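Long-range contacts in plant cysteine oxidase 2 (Arabidopsis thaliana, PDB 7CXZ), which catalyses the iron-dependent oxidation of N-terminal cysteines by molecular oxygen, marking proteins such as group VII ethylene response factors for proteasomal degradation: residues K29-G34 with H89-C94; M112-K117 with V180-G185; P135-D140 with S205-D210. One frame throughout, in Å; residues are numbered along the deposited sequence.

Interaction 1 (K29-G34 with H89-C94); sequences KVFADG and HRFSIC
Arg90 carries the polar side of the contact, its guanidinium group making four hydrogen bonds to the backbone carbonyls of Phe31 and Gly34. Phe31 O is gripped side-on: NE reaches it at 2.9 Å with an N-H...O angle of 153°, and NH2 of the same arginine adds a longer bond at 3.1 Å. Both run in the guanidinium plane. Gly34 O is held end-on, 2.8 Å from Arg90 NH1 and equally far from NH2, and lies 17° out of that plane. Bends at chi2 and chi3 fold the arginine chain back toward the carbonyls of residues 31-34, while Ala32 O sits over one face of the group.

Phe31 is the first residue to leave helical geometry after helix 18-30, and the arginine bonds to the chain just past the helix end, from the loop leading into strand 92-98 of the cupin core.

The apolar part joins Phe31 to Phe91. Phe31 CD2 rests 3.6 Å from Phe91 CB, and the two ring planes, near parallel at 24°, are slid apart with centroids 5.7 Å from each other, leaving the rings barely overlapping. Leu48 of helix 42-53 and Pro40 also touch Phe31, whereas Phe91 meets Tyr86 and Cys27.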
ATOM      1  N   LYS A  29      -2.113 -19.980  -4.150  1.00 11.23           N
ATOM      2  CA  LYS A  29      -0.942 -20.807  -3.874  1.00 14.28           C
ATOM      3  C   LYS A  29       0.098 -20.061  -3.043  1.00 14.64           C
ATOM      4  O   LYS A  29       0.586 -20.578  -2.025  1.00 14.93           O
ATOM      5  CB  LYS A  29      -0.337 -21.288  -5.196  1.00 14.40           C
ATOM      6  CG  LYS A  29       0.912 -22.129  -5.021  1.00 20.97           C
ATOM      7  CD  LYS A  29       1.756 -22.188  -6.301  1.00 28.19           C
ATOM      8  CE  LYS A  29       2.910 -23.171  -6.114  1.00 27.14           C
ATOM      9  NZ  LYS A  29       2.409 -24.466  -5.547  1.00 35.08           N
ATOM     10  N   VAL A  30       0.391 -18.820  -3.429  1.00 12.12           N
ATOM     11  CA  VAL A  30       1.519 -18.063  -2.878  1.00 11.60           C
ATOM     12  C   VAL A  30       1.354 -17.826  -1.378  1.00 12.99           C
ATOM     13  O   VAL A  30       2.330 -17.906  -0.616  1.00 10.39           O
ATOM     14  CB  VAL A  30       1.657 -16.726  -3.640  1.00 11.97           C
ATOM     15  CG1 VAL A  30       2.528 -15.747  -2.881  1.00 13.98           C
ATOM     16  CG2 VAL A  30       2.200 -16.965  -5.069  1.00 14.47           C
ATOM     17  N   PHE A  31       0.124 -17.550  -0.920  1.00  9.96           N
ATOM     18  CA  PHE A  31      -0.072 -17.107   0.456  1.00 11.66           C
ATOM     19  C   PHE A  31      -0.613 -18.192   1.377  1.00 13.28           C
ATOM     20  O   PHE A  31      -0.906 -17.907   2.536  1.00 11.36           O
ATOM     21  CB  PHE A  31      -1.003 -15.897   0.485  1.00  9.33           C
ATOM     22  CG  PHE A  31      -0.419 -14.670  -0.203  1.00  8.55           C
ATOM     23  CD1 PHE A  31       0.611 -13.938   0.383  1.00  9.69           C
ATOM     24  CD2 PHE A  31      -0.910 -14.272  -1.423  1.00 10.35           C
ATOM     25  CE1 PHE A  31       1.150 -12.814  -0.254  1.00 10.27           C
ATOM     26  CE2 PHE A  31      -0.376 -13.166  -2.077  1.00 10.83           C
ATOM     27  CZ  PHE A  31       0.653 -12.434  -1.481  1.00  9.77           C
ATOM     28  N   ALA A  32      -0.711 -19.436   0.910  1.00 11.98           N
ATOM     29  CA  ALA A  32      -1.471 -20.442   1.652  1.00 10.57           C
ATOM     30  C   ALA A  32      -0.769 -20.936   2.909  1.00 12.86           C
ATOM     31  O   ALA A  32      -1.442 -21.352   3.858  1.00 12.61           O
ATOM     32  CB  ALA A  32      -1.763 -21.641   0.748  1.00 11.45           C
ATOM     33  N   ASP A  33       0.560 -20.942   2.950  1.00 11.89           N
ATOM     34  CA  ASP A  33       1.261 -21.784   3.913  1.00 12.02           C
ATOM     35  C   ASP A  33       1.903 -21.000   5.052  1.00 13.18           C
ATOM     36  O   ASP A  33       2.378 -19.866   4.881  1.00 12.03           O
ATOM     37  CB  ASP A  33       2.348 -22.593   3.207  1.00 15.25           C
ATOM     38  CG  ASP A  33       1.800 -23.430   2.077  1.00 19.60           C
ATOM     39  OD1 ASP A  33       0.690 -23.995   2.207  1.00 16.75           O
ATOM     40  OD2 ASP A  33       2.481 -23.513   1.037  1.00 22.59           O
ATOM     41  N   GLY A  34       1.978 -21.657   6.211  1.00 12.65           N
ATOM     42  CA  GLY A  34       2.660 -21.101   7.357  1.00 11.12           C
ATOM     43  C   GLY A  34       1.740 -20.243   8.208  1.00 12.13           C
ATOM     44  O   GLY A  34       0.667 -19.817   7.782  1.00 12.34           O
ATOM     45  N   HIS A  89      -8.689 -14.635   4.578  1.00 11.38           N
ATOM     46  CA  HIS A  89      -7.810 -14.388   5.720  1.00  9.38           C
ATOM     47  C   HIS A  89      -6.344 -14.356   5.326  1.00  7.97           C
ATOM     48  O   HIS A  89      -5.537 -13.815   6.084  1.00 10.42           O
ATOM     49  CB  HIS A  89      -8.059 -15.411   6.864  1.00 10.38           C
ATOM     50  CG  HIS A  89      -7.507 -16.799   6.650  1.00 10.72           C
ATOM     51  ND1 HIS A  89      -8.092 -17.734   5.816  1.00 10.25           N
ATOM     52  CD2 HIS A  89      -6.471 -17.437   7.248  1.00 10.19           C
ATOM     53  CE1 HIS A  89      -7.422 -18.873   5.890  1.00  9.36           C
ATOM     54  NE2 HIS A  89      -6.433 -18.718   6.748  1.00 10.66           N
ATOM     55  N   ARG A  90      -5.977 -14.869   4.150  1.00  9.87           N
ATOM     56  CA  ARG A  90      -4.570 -14.930   3.792  1.00  8.74           C
ATOM     57  C   ARG A  90      -4.132 -13.835   2.836  1.00  8.46           C
ATOM     58  O   ARG A  90      -2.934 -13.521   2.793  1.00  9.51           O
ATOM     59  CB  ARG A  90      -4.237 -16.295   3.172  1.00 10.10           C
ATOM     60  CG  ARG A  90      -4.480 -17.432   4.174  1.00  8.42           C
ATOM     61  CD  ARG A  90      -3.585 -17.263   5.426  1.00 10.54           C
ATOM     62  NE  ARG A  90      -2.186 -17.568   5.089  1.00 13.54           N
ATOM     63  CZ  ARG A  90      -1.257 -18.002   5.938  1.00 11.60           C
ATOM     64  NH1 ARG A  90      -1.532 -18.158   7.236  1.00 10.13           N
ATOM     65  NH2 ARG A  90      -0.033 -18.299   5.478  1.00 12.99           N
ATOM     66  N   PHE A  91      -5.039 -13.280   2.030  1.00  7.25           N
ATOM     67  CA  PHE A  91      -4.619 -12.209   1.131  1.00  8.45           C
ATOM     68  C   PHE A  91      -5.834 -11.439   0.650  1.00 10.00           C
ATOM     69  O   PHE A  91      -6.964 -11.929   0.684  1.00  9.51           O
ATOM     70  CB  PHE A  91      -3.827 -12.732  -0.084  1.00  8.45           C
ATOM     71  CG  PHE A  91      -4.652 -13.559  -1.037  1.00  7.44           C
ATOM     72  CD1 PHE A  91      -4.838 -14.911  -0.795  1.00  9.10           C
ATOM     73  CD2 PHE A  91      -5.264 -12.981  -2.139  1.00 10.03           C
ATOM     74  CE1 PHE A  91      -5.599 -15.685  -1.660  1.00 10.94           C
ATOM     75  CE2 PHE A  91      -6.062 -13.752  -3.008  1.00 11.64           C
ATOM     76  CZ  PHE A  91      -6.226 -15.106  -2.762  1.00 11.67           C
ATOM     77  N   SER A  92      -5.559 -10.243   0.129  1.00  7.46           N
ATOM     78  CA  SER A  92      -6.524  -9.369  -0.516  1.00  8.52           C
ATOM     79  C   SER A  92      -5.978  -8.906  -1.861  1.00  9.04           C
ATOM     80  O   SER A  92      -4.770  -8.689  -2.010  1.00 10.70           O
ATOM     81  CB  SER A  92      -6.805  -8.136   0.366  1.00 12.59           C
ATOM     82  OG  SER A  92      -7.756  -7.305  -0.246  1.00 19.00           O
ATOM     83  N   ILE A  93      -6.873  -8.735  -2.831  1.00  8.35           N
ATOM     84  CA  ILE A  93      -6.554  -8.130  -4.123  1.00  9.06           C
ATOM     85  C   ILE A  93      -7.502  -6.965  -4.314  1.00  9.89           C
ATOM     86  O   ILE A  93      -8.716  -7.117  -4.147  1.00  8.82           O
ATOM     87  CB  ILE A  93      -6.722  -9.118  -5.290  1.00  7.84           C
ATOM     88  CG1 ILE A  93      -5.961 -10.417  -5.036  1.00  8.68           C
ATOM     89  CG2 ILE A  93      -6.257  -8.488  -6.637  1.00  9.45           C
ATOM     90  CD1 ILE A  93      -6.219 -11.484  -6.132  1.00 11.26           C
ATOM     91  N   CYS A  94      -6.963  -5.814  -4.703  1.00  9.22           N
ATOM     92  CA  CYS A  94      -7.802  -4.632  -4.821  1.00 10.13           C
ATOM     93  C   CYS A  94      -7.127  -3.570  -5.673  1.00  8.79           C
ATOM     94  O   CYS A  94      -5.929  -3.647  -5.987  1.00  9.62           O
ATOM     95  CB  CYS A  94      -8.151  -4.091  -3.442  1.00 10.56           C
ATOM     96  SG  CYS A  94      -6.680  -3.691  -2.439  1.00 14.92           S
TER

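Interaction 2 (M112-K117 with V180-G185); sequences MTVFSK and VLDVIG
Met112 and Ile184 lie side by side and make the tightest apolar contact here: Met112 CE is 3.4 Å from Ile184 CG2, closer than usual for two carbons. The bend at chi3 turns the methionine methyl onto that branch. Next to it, Val114 CG2 meets the same Ile184 CG2 at a more relaxed 4.1 Å. Further along this face Ser116 OG donates to Asp182 OD1 over 2.7 Å, nearly in line with the C-O bond of the carboxylate. The hydroxyl stands anti to the backbone N (chi1 -176°), which aims it across the strand pair, and Val180 CG1 packs beside it.

The backbones themselves run antiparallel, their axes 4.7 Å apart at 168°. Thr113-Gly185, Phe115-Val183 and Lys117-Leu181 are hydrogen-bonded pairs, each joined by two N-H...O bonds; the straightest, Thr113 N to Gly185 O, has an angle of 174°. Val114-Ile184 and Ser116-Asp182 are the non-hydrogen-bonded pairs between them. These are neighbouring strands of one sheet of the double-stranded beta-helix, or cupin, fold, and the Val114 face looks toward the iron bound by His107, His109 and His170. Ile184 also borders a bound Tris molecule, probably from the crystallisation liquor but consistent with a pocket beside the metal, and Asp182 on this side is partly exposed.

The other face is buried but meets less closely between the two strands. Phe115 CB and Val183 CB are 4.2 Å apart, and the phenylalanine ring turns its edge to Val183 O. Helix 42-53 packs over this face, with Leu48 and Leu52 against Phe115, while the Lys117 chain extends off the strand pair and its NZ hydrogen-bonds to Cys156 O.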
ATOM      1  N   MET A 112       3.098  -7.946   7.076  1.00  9.06           N
ATOM      2  CA  MET A 112       2.481  -8.061   5.766  1.00  8.51           C
ATOM      3  C   MET A 112       3.516  -7.958   4.659  1.00  9.81           C
ATOM      4  O   MET A 112       4.544  -7.253   4.786  1.00  9.78           O
ATOM      5  CB  MET A 112       1.416  -6.975   5.583  1.00  8.04           C
ATOM      6  CG  MET A 112       0.244  -7.158   6.540  1.00  9.06           C
ATOM      7  SD  MET A 112      -0.619  -5.637   6.976  1.00  9.33           S
ATOM      8  CE  MET A 112      -1.445  -5.272   5.404  1.00 11.04           C
ATOM      9  N   THR A 113       3.219  -8.669   3.566  1.00  8.06           N
ATOM     10  CA  THR A 113       3.962  -8.625   2.316  1.00  7.90           C
ATOM     11  C   THR A 113       3.009  -8.058   1.276  1.00  8.88           C
ATOM     12  O   THR A 113       1.899  -8.568   1.126  1.00  9.71           O
ATOM     13  CB  THR A 113       4.449 -10.028   1.937  1.00  8.62           C
ATOM     14  OG1 THR A 113       5.295 -10.533   2.993  1.00  9.33           O
ATOM     15  CG2 THR A 113       5.242 -10.001   0.631  1.00  9.70           C
ATOM     16  N   VAL A 114       3.400  -6.984   0.582  1.00  7.38           N
ATOM     17  CA  VAL A 114       2.483  -6.295  -0.322  1.00  7.23           C
ATOM     18  C   VAL A 114       3.153  -6.148  -1.677  1.00  7.94           C
ATOM     19  O   VAL A 114       4.288  -5.649  -1.772  1.00  9.23           O
ATOM     20  CB  VAL A 114       2.051  -4.910   0.201  1.00  7.90           C
ATOM     21  CG1 VAL A 114       1.110  -4.226  -0.818  1.00 11.99           C
ATOM     22  CG2 VAL A 114       1.406  -5.022   1.575  1.00  9.47           C
ATOM     23  N   PHE A 115       2.463  -6.601  -2.723  1.00  7.13           N
ATOM     24  CA  PHE A 115       2.879  -6.450  -4.114  1.00  7.66           C
ATOM     25  C   PHE A 115       2.061  -5.309  -4.696  1.00  9.07           C
ATOM     26  O   PHE A 115       0.852  -5.254  -4.487  1.00  9.81           O
ATOM     27  CB  PHE A 115       2.601  -7.725  -4.922  1.00  7.96           C
ATOM     28  CG  PHE A 115       3.337  -8.950  -4.458  1.00  9.35           C
ATOM     29  CD1 PHE A 115       3.033  -9.562  -3.253  1.00  9.67           C
ATOM     30  CD2 PHE A 115       4.321  -9.524  -5.264  1.00  9.59           C
ATOM     31  CE1 PHE A 115       3.717 -10.709  -2.838  1.00 10.48           C
ATOM     32  CE2 PHE A 115       4.993 -10.661  -4.872  1.00 11.53           C
ATOM     33  CZ  PHE A 115       4.703 -11.255  -3.666  1.00 12.15           C
ATOM     34  N   SER A 116       2.704  -4.388  -5.408  1.00  8.45           N
ATOM     35  CA  SER A 116       1.976  -3.213  -5.866  1.00  8.88           C
ATOM     36  C   SER A 116       2.375  -2.857  -7.285  1.00 10.06           C
ATOM     37  O   SER A 116       3.572  -2.764  -7.585  1.00  9.78           O
ATOM     38  CB  SER A 116       2.247  -2.027  -4.932  1.00 10.26           C
ATOM     39  OG  SER A 116       1.471  -0.905  -5.328  1.00 12.26           O
ATOM     40  N   LYS A 117       1.387  -2.574  -8.136  1.00  8.19           N
ATOM     41  CA  LYS A 117       1.682  -2.155  -9.504  1.00  9.96           C
ATOM     42  C   LYS A 117       0.883  -0.920  -9.876  1.00 10.88           C
ATOM     43  O   LYS A 117      -0.348  -0.957  -9.883  1.00 10.33           O
ATOM     44  CB  LYS A 117       1.395  -3.269 -10.498  1.00 10.88           C
ATOM     45  CG  LYS A 117       2.006  -3.007 -11.865  1.00 12.08           C
ATOM     46  CD  LYS A 117       1.535  -4.040 -12.816  1.00 12.69           C
ATOM     47  CE  LYS A 117       2.430  -4.107 -14.069  1.00 15.52           C
ATOM     48  NZ  LYS A 117       2.317  -2.835 -14.827  1.00 17.86           N
ATOM     49  N   VAL A 180      -3.828   1.927  -8.768  1.00  8.33           N
ATOM     50  CA  VAL A 180      -2.823   1.019  -8.208  1.00  9.63           C
ATOM     51  C   VAL A 180      -3.462  -0.333  -7.924  1.00 10.09           C
ATOM     52  O   VAL A 180      -4.467  -0.405  -7.206  1.00 11.47           O
ATOM     53  CB  VAL A 180      -2.222   1.581  -6.911  1.00  7.92           C
ATOM     54  CG1 VAL A 180      -1.149   0.639  -6.380  1.00 10.10           C
ATOM     55  CG2 VAL A 180      -1.642   2.965  -7.130  1.00 10.39           C
ATOM     56  N   LEU A 181      -2.857  -1.398  -8.441  1.00  8.86           N
ATOM     57  CA  LEU A 181      -3.273  -2.767  -8.152  1.00  9.11           C
ATOM     58  C   LEU A 181      -2.396  -3.283  -7.019  1.00  9.70           C
ATOM     59  O   LEU A 181      -1.165  -3.283  -7.144  1.00 10.45           O
ATOM     60  CB  LEU A 181      -3.115  -3.638  -9.390  1.00  9.50           C
ATOM     61  CG  LEU A 181      -3.408  -5.127  -9.246  1.00 11.71           C
ATOM     62  CD1 LEU A 181      -4.830  -5.383  -8.750  1.00 12.39           C
ATOM     63  CD2 LEU A 181      -3.190  -5.833 -10.588  1.00 10.69           C
ATOM     64  N   ASP A 182      -3.016  -3.673  -5.906  1.00  8.41           N
ATOM     65  CA  ASP A 182      -2.301  -4.160  -4.728  1.00  8.48           C
ATOM     66  C   ASP A 182      -2.728  -5.590  -4.433  1.00  9.83           C
ATOM     67  O   ASP A 182      -3.923  -5.915  -4.487  1.00  9.30           O
ATOM     68  CB  ASP A 182      -2.593  -3.305  -3.478  1.00 10.58           C
ATOM     69  CG  ASP A 182      -1.806  -1.992  -3.445  1.00 13.63           C
ATOM     70  OD1 ASP A 182      -0.657  -1.925  -3.943  1.00 12.07           O
ATOM     71  OD2 ASP A 182      -2.354  -1.012  -2.893  1.00 14.76           O
ATOM     72  N   VAL A 183      -1.751  -6.428  -4.108  1.00  8.90           N
ATOM     73  CA  VAL A 183      -1.973  -7.751  -3.521  1.00  8.63           C
ATOM     74  C   VAL A 183      -1.341  -7.720  -2.138  1.00  7.78           C
ATOM     75  O   VAL A 183      -0.129  -7.500  -2.009  1.00  7.77           O
ATOM     76  CB  VAL A 183      -1.370  -8.870  -4.376  1.00  8.93           C
ATOM     77  CG1 VAL A 183      -1.592 -10.217  -3.692  1.00  8.92           C
ATOM     78  CG2 VAL A 183      -1.970  -8.846  -5.793  1.00  9.96           C
ATOM     79  N   ILE A 184      -2.159  -7.944  -1.117  1.00  7.42           N
ATOM     80  CA  ILE A 184      -1.806  -7.678   0.276  1.00  8.09           C
ATOM     81  C   ILE A 184      -1.891  -8.990   1.028  1.00  8.09           C
ATOM     82  O   ILE A 184      -2.979  -9.574   1.127  1.00  9.35           O
ATOM     83  CB  ILE A 184      -2.772  -6.648   0.885  1.00  9.05           C
ATOM     84  CG1 ILE A 184      -2.794  -5.368   0.036  1.00 11.58           C
ATOM     85  CG2 ILE A 184      -2.427  -6.354   2.310  1.00  9.82           C
ATOM     86  CD1 ILE A 184      -4.165  -4.705  -0.028  1.00 14.09           C
ATOM     87  N   GLY A 185      -0.764  -9.462   1.558  1.00  7.21           N
ATOM     88  CA  GLY A 185      -0.767 -10.725   2.260  1.00  8.80           C
ATOM     89  C   GLY A 185      -0.089 -10.702   3.616  1.00  8.42           C
ATOM     90  O   GLY A 185       1.125 -10.516   3.720  1.00  9.39           O
TER

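Interaction 3 (P135-D140 with S205-D210)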
ATOM      1  N   PRO A 135      17.630   4.107  19.549  1.00 15.68           N
ATOM      2  CA  PRO A 135      17.024   4.966  20.574  1.00 16.84           C
ATOM      3  C   PRO A 135      15.868   5.791  20.021  1.00 17.00           C
ATOM      4  O   PRO A 135      15.794   6.099  18.829  1.00 16.19           O
ATOM      5  CB  PRO A 135      18.185   5.876  21.010  1.00 19.23           C
ATOM      6  CG  PRO A 135      19.444   5.182  20.543  1.00 20.44           C
ATOM      7  CD  PRO A 135      19.045   4.442  19.293  1.00 16.24           C
ATOM      8  N   GLN A 136      14.978   6.193  20.919  1.00 19.16           N
ATOM      9  CA  GLN A 136      13.814   6.977  20.533  1.00 19.65           C
ATOM     10  C   GLN A 136      13.757   8.261  21.346  1.00 23.46           C
ATOM     11  O   GLN A 136      14.085   8.247  22.538  1.00 26.15           O
ATOM     12  CB  GLN A 136      12.520   6.196  20.766  1.00 19.07           C
ATOM     13  CG  GLN A 136      12.440   4.904  20.018  1.00 17.84           C
ATOM     14  CD  GLN A 136      11.189   4.159  20.333  1.00 23.03           C
ATOM     15  OE1 GLN A 136      10.085   4.698  20.226  1.00 26.18           O
ATOM     16  NE2 GLN A 136      11.338   2.914  20.747  1.00 31.33           N
ATOM     17  N   PRO A 137      13.315   9.372  20.749  1.00 19.86           N
ATOM     18  CA  PRO A 137      13.079  10.581  21.560  1.00 23.74           C
ATOM     19  C   PRO A 137      11.855  10.457  22.438  1.00 27.42           C
ATOM     20  O   PRO A 137      11.771  11.109  23.486  1.00 28.07           O
ATOM     21  CB  PRO A 137      12.897  11.690  20.519  1.00 23.59           C
ATOM     22  CG  PRO A 137      12.657  11.003  19.207  1.00 27.11           C
ATOM     23  CD  PRO A 137      12.896   9.533  19.346  1.00 22.84           C
ATOM     24  N   SER A 138      10.887   9.647  22.029  1.00 24.11           N
ATOM     25  CA  SER A 138       9.683   9.414  22.807  1.00 24.80           C
ATOM     26  C   SER A 138       9.108   8.086  22.354  1.00 26.12           C
ATOM     27  O   SER A 138       9.471   7.573  21.296  1.00 21.01           O
ATOM     28  CB  SER A 138       8.667  10.544  22.631  1.00 26.66           C
ATOM     29  OG  SER A 138       8.446  10.803  21.255  1.00 31.38           O
ATOM     30  N   SER A 139       8.217   7.528  23.178  1.00 23.52           N
ATOM     31  CA  SER A 139       7.684   6.193  22.920  1.00 23.93           C
ATOM     32  C   SER A 139       7.028   6.075  21.547  1.00 18.94           C
ATOM     33  O   SER A 139       6.992   4.982  20.970  1.00 21.13           O
ATOM     34  CB  SER A 139       6.678   5.817  24.006  1.00 27.60           C
ATOM     35  OG  SER A 139       7.099   6.320  25.266  1.00 37.78           O
ATOM     36  N   ASP A 140       6.500   7.166  21.007  1.00 18.47           N
ATOM     37  CA  ASP A 140       5.730   7.085  19.772  1.00 19.06           C
ATOM     38  C   ASP A 140       6.536   7.448  18.535  1.00 21.39           C
ATOM     39  O   ASP A 140       5.984   7.451  17.422  1.00 16.55           O
ATOM     40  CB  ASP A 140       4.486   7.978  19.881  1.00 21.82           C
ATOM     41  CG  ASP A 140       4.816   9.468  19.996  1.00 25.64           C
ATOM     42  OD1 ASP A 140       6.003   9.872  19.991  1.00 24.86           O
ATOM     43  OD2 ASP A 140       3.852  10.263  20.097  1.00 29.53           O
ATOM     44  N   SER A 205      17.412  15.683  11.259  1.00 22.16           N
ATOM     45  CA  SER A 205      17.896  16.808  12.047  1.00 24.23           C
ATOM     46  C   SER A 205      16.830  17.413  12.946  1.00 28.75           C
ATOM     47  O   SER A 205      17.148  18.335  13.700  1.00 32.52           O
ATOM     48  CB  SER A 205      18.450  17.889  11.119  1.00 29.27           C
ATOM     49  OG  SER A 205      17.408  18.412  10.306  1.00 38.18           O
ATOM     50  N   SER A 206      15.578  16.930  12.894  1.00 27.00           N
ATOM     51  CA  SER A 206      14.535  17.464  13.768  1.00 22.05           C
ATOM     52  C   SER A 206      14.580  16.896  15.176  1.00 26.68           C
ATOM     53  O   SER A 206      13.938  17.451  16.075  1.00 28.11           O
ATOM     54  CB  SER A 206      13.140  17.201  13.182  1.00 24.69           C
ATOM     55  OG  SER A 206      12.821  18.171  12.199  1.00 32.81           O
ATOM     56  N   PHE A 207      15.285  15.787  15.390  1.00 26.12           N
ATOM     57  CA  PHE A 207      15.397  15.175  16.702  1.00 24.48           C
ATOM     58  C   PHE A 207      16.859  14.823  16.933  1.00 24.90           C
ATOM     59  O   PHE A 207      17.483  14.163  16.096  1.00 28.29           O
ATOM     60  CB  PHE A 207      14.522  13.931  16.830  1.00 24.31           C
ATOM     61  CG  PHE A 207      13.036  14.210  16.794  1.00 24.11           C
ATOM     62  CD1 PHE A 207      12.343  14.493  17.949  1.00 23.70           C
ATOM     63  CD2 PHE A 207      12.331  14.136  15.598  1.00 19.93           C
ATOM     64  CE1 PHE A 207      10.975  14.729  17.916  1.00 28.31           C
ATOM     65  CE2 PHE A 207      10.974  14.377  15.558  1.00 19.87           C
ATOM     66  CZ  PHE A 207      10.293  14.675  16.709  1.00 24.57           C
ATOM     67  N   SER A 208      17.410  15.291  18.044  1.00 24.29           N
ATOM     68  CA  SER A 208      18.795  15.033  18.423  1.00 25.73           C
ATOM     69  C   SER A 208      18.756  14.138  19.655  1.00 21.87           C
ATOM     70  O   SER A 208      18.488  14.623  20.752  1.00 24.05           O
ATOM     71  CB  SER A 208      19.512  16.364  18.692  1.00 25.88           C
ATOM     72  OG  SER A 208      20.799  16.223  19.276  1.00 32.11           O
ATOM     73  N   VAL A 209      19.014  12.833  19.479  1.00 21.52           N
ATOM     74  CA  VAL A 209      18.788  11.816  20.508  1.00 19.11           C
ATOM     75  C   VAL A 209      20.121  11.194  20.929  1.00 14.74           C
ATOM     76  O   VAL A 209      20.958  10.909  20.067  1.00 21.14           O
ATOM     77  CB  VAL A 209      17.840  10.711  19.990  1.00 23.42           C
ATOM     78  CG1 VAL A 209      17.517   9.742  21.095  1.00 22.10           C
ATOM     79  CG2 VAL A 209      16.576  11.317  19.374  1.00 22.08           C
ATOM     80  N   ASP A 210      20.313  10.939  22.233  1.00 19.04           N
ATOM     81  CA  ASP A 210      21.592  10.347  22.637  1.00 15.55           C
ATOM     82  C   ASP A 210      21.703   8.906  22.161  1.00 18.27           C
ATOM     83  O   ASP A 210      20.708   8.183  22.052  1.00 19.08           O
ATOM     84  CB  ASP A 210      21.830  10.420  24.159  1.00 20.00           C
ATOM     85  CG  ASP A 210      20.989   9.444  24.965  1.00 28.29           C
ATOM     86  OD1 ASP A 210      19.811   9.753  25.205  1.00 31.33           O
ATOM     87  OD2 ASP A 210      21.513   8.393  25.415  1.00 28.33           O
TER
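With chi1 at -175°, Val209 sets CG1 anti to its own backbone N and CG2 anti to the carbonyl carbon, and the two methyls consequently reach different prolines. CG1 touches Pro135 CB at 3.9 Å, whereas CG2 meets Pro137 CB at the same separation of 3.9 Å. Phe207, whose CG stands anti to the carbonyl carbon (chi1 -67°), brings the CD1 corner of its ring to 3.7 Å from Pro137 CG. Pro137 crosses both Phe207 and Val209 at about a right angle, and its CB and CG touch both of them. Backbone also takes part: Asp210 O lies 3.6 Å from Pro135 CB.

The evidence is thus of apolar packing on the protein surface, with 220 Å² buried between the segments in total. Neither segment forms a beta strand here; the nearest CA atoms, those of Pro137 and Val209, are 5.9 Å apart. Within segment 135-140, Ser138 OG donates to Asp140 OD1 at 2.9 Å, linking the two side chains across Ser139, and this carboxylate oxygen also forms a salt bridge with Lys226.

The contact joins the loop between strands 122-130 and 141-153 to the loop between strands 198-203 and 222-228, both loops belonging to the antiparallel six-stranded sheet. Trp224 of strand 222-228 supports both sides, touching Pro137 and Val209 and meeting the Phe207 ring edge-to-face.

Interactions 1 and 2 are neighbours, their centres 11 Å apart, and share a sheet in which strand 92-98 lies next to strand 178-185. Backbone pairs join them directly, Ser92 N to Ile184 O at 2.8 Å being a probable hydrogen bond, and Phe31 of interaction 1 touches Val183 of interaction 2. Interaction 3 stands apart, with its centre 31 Å from that of interaction 2, among the loops of the other sheet. Along the chain interaction 1 closes before either of the others opens, whereas the segments of interactions 2 and 3 alternate. This brings the end of helix 18-30 against the sheet whose strand 113-120 passes near the iron, consistent with the helical region being tied to the core.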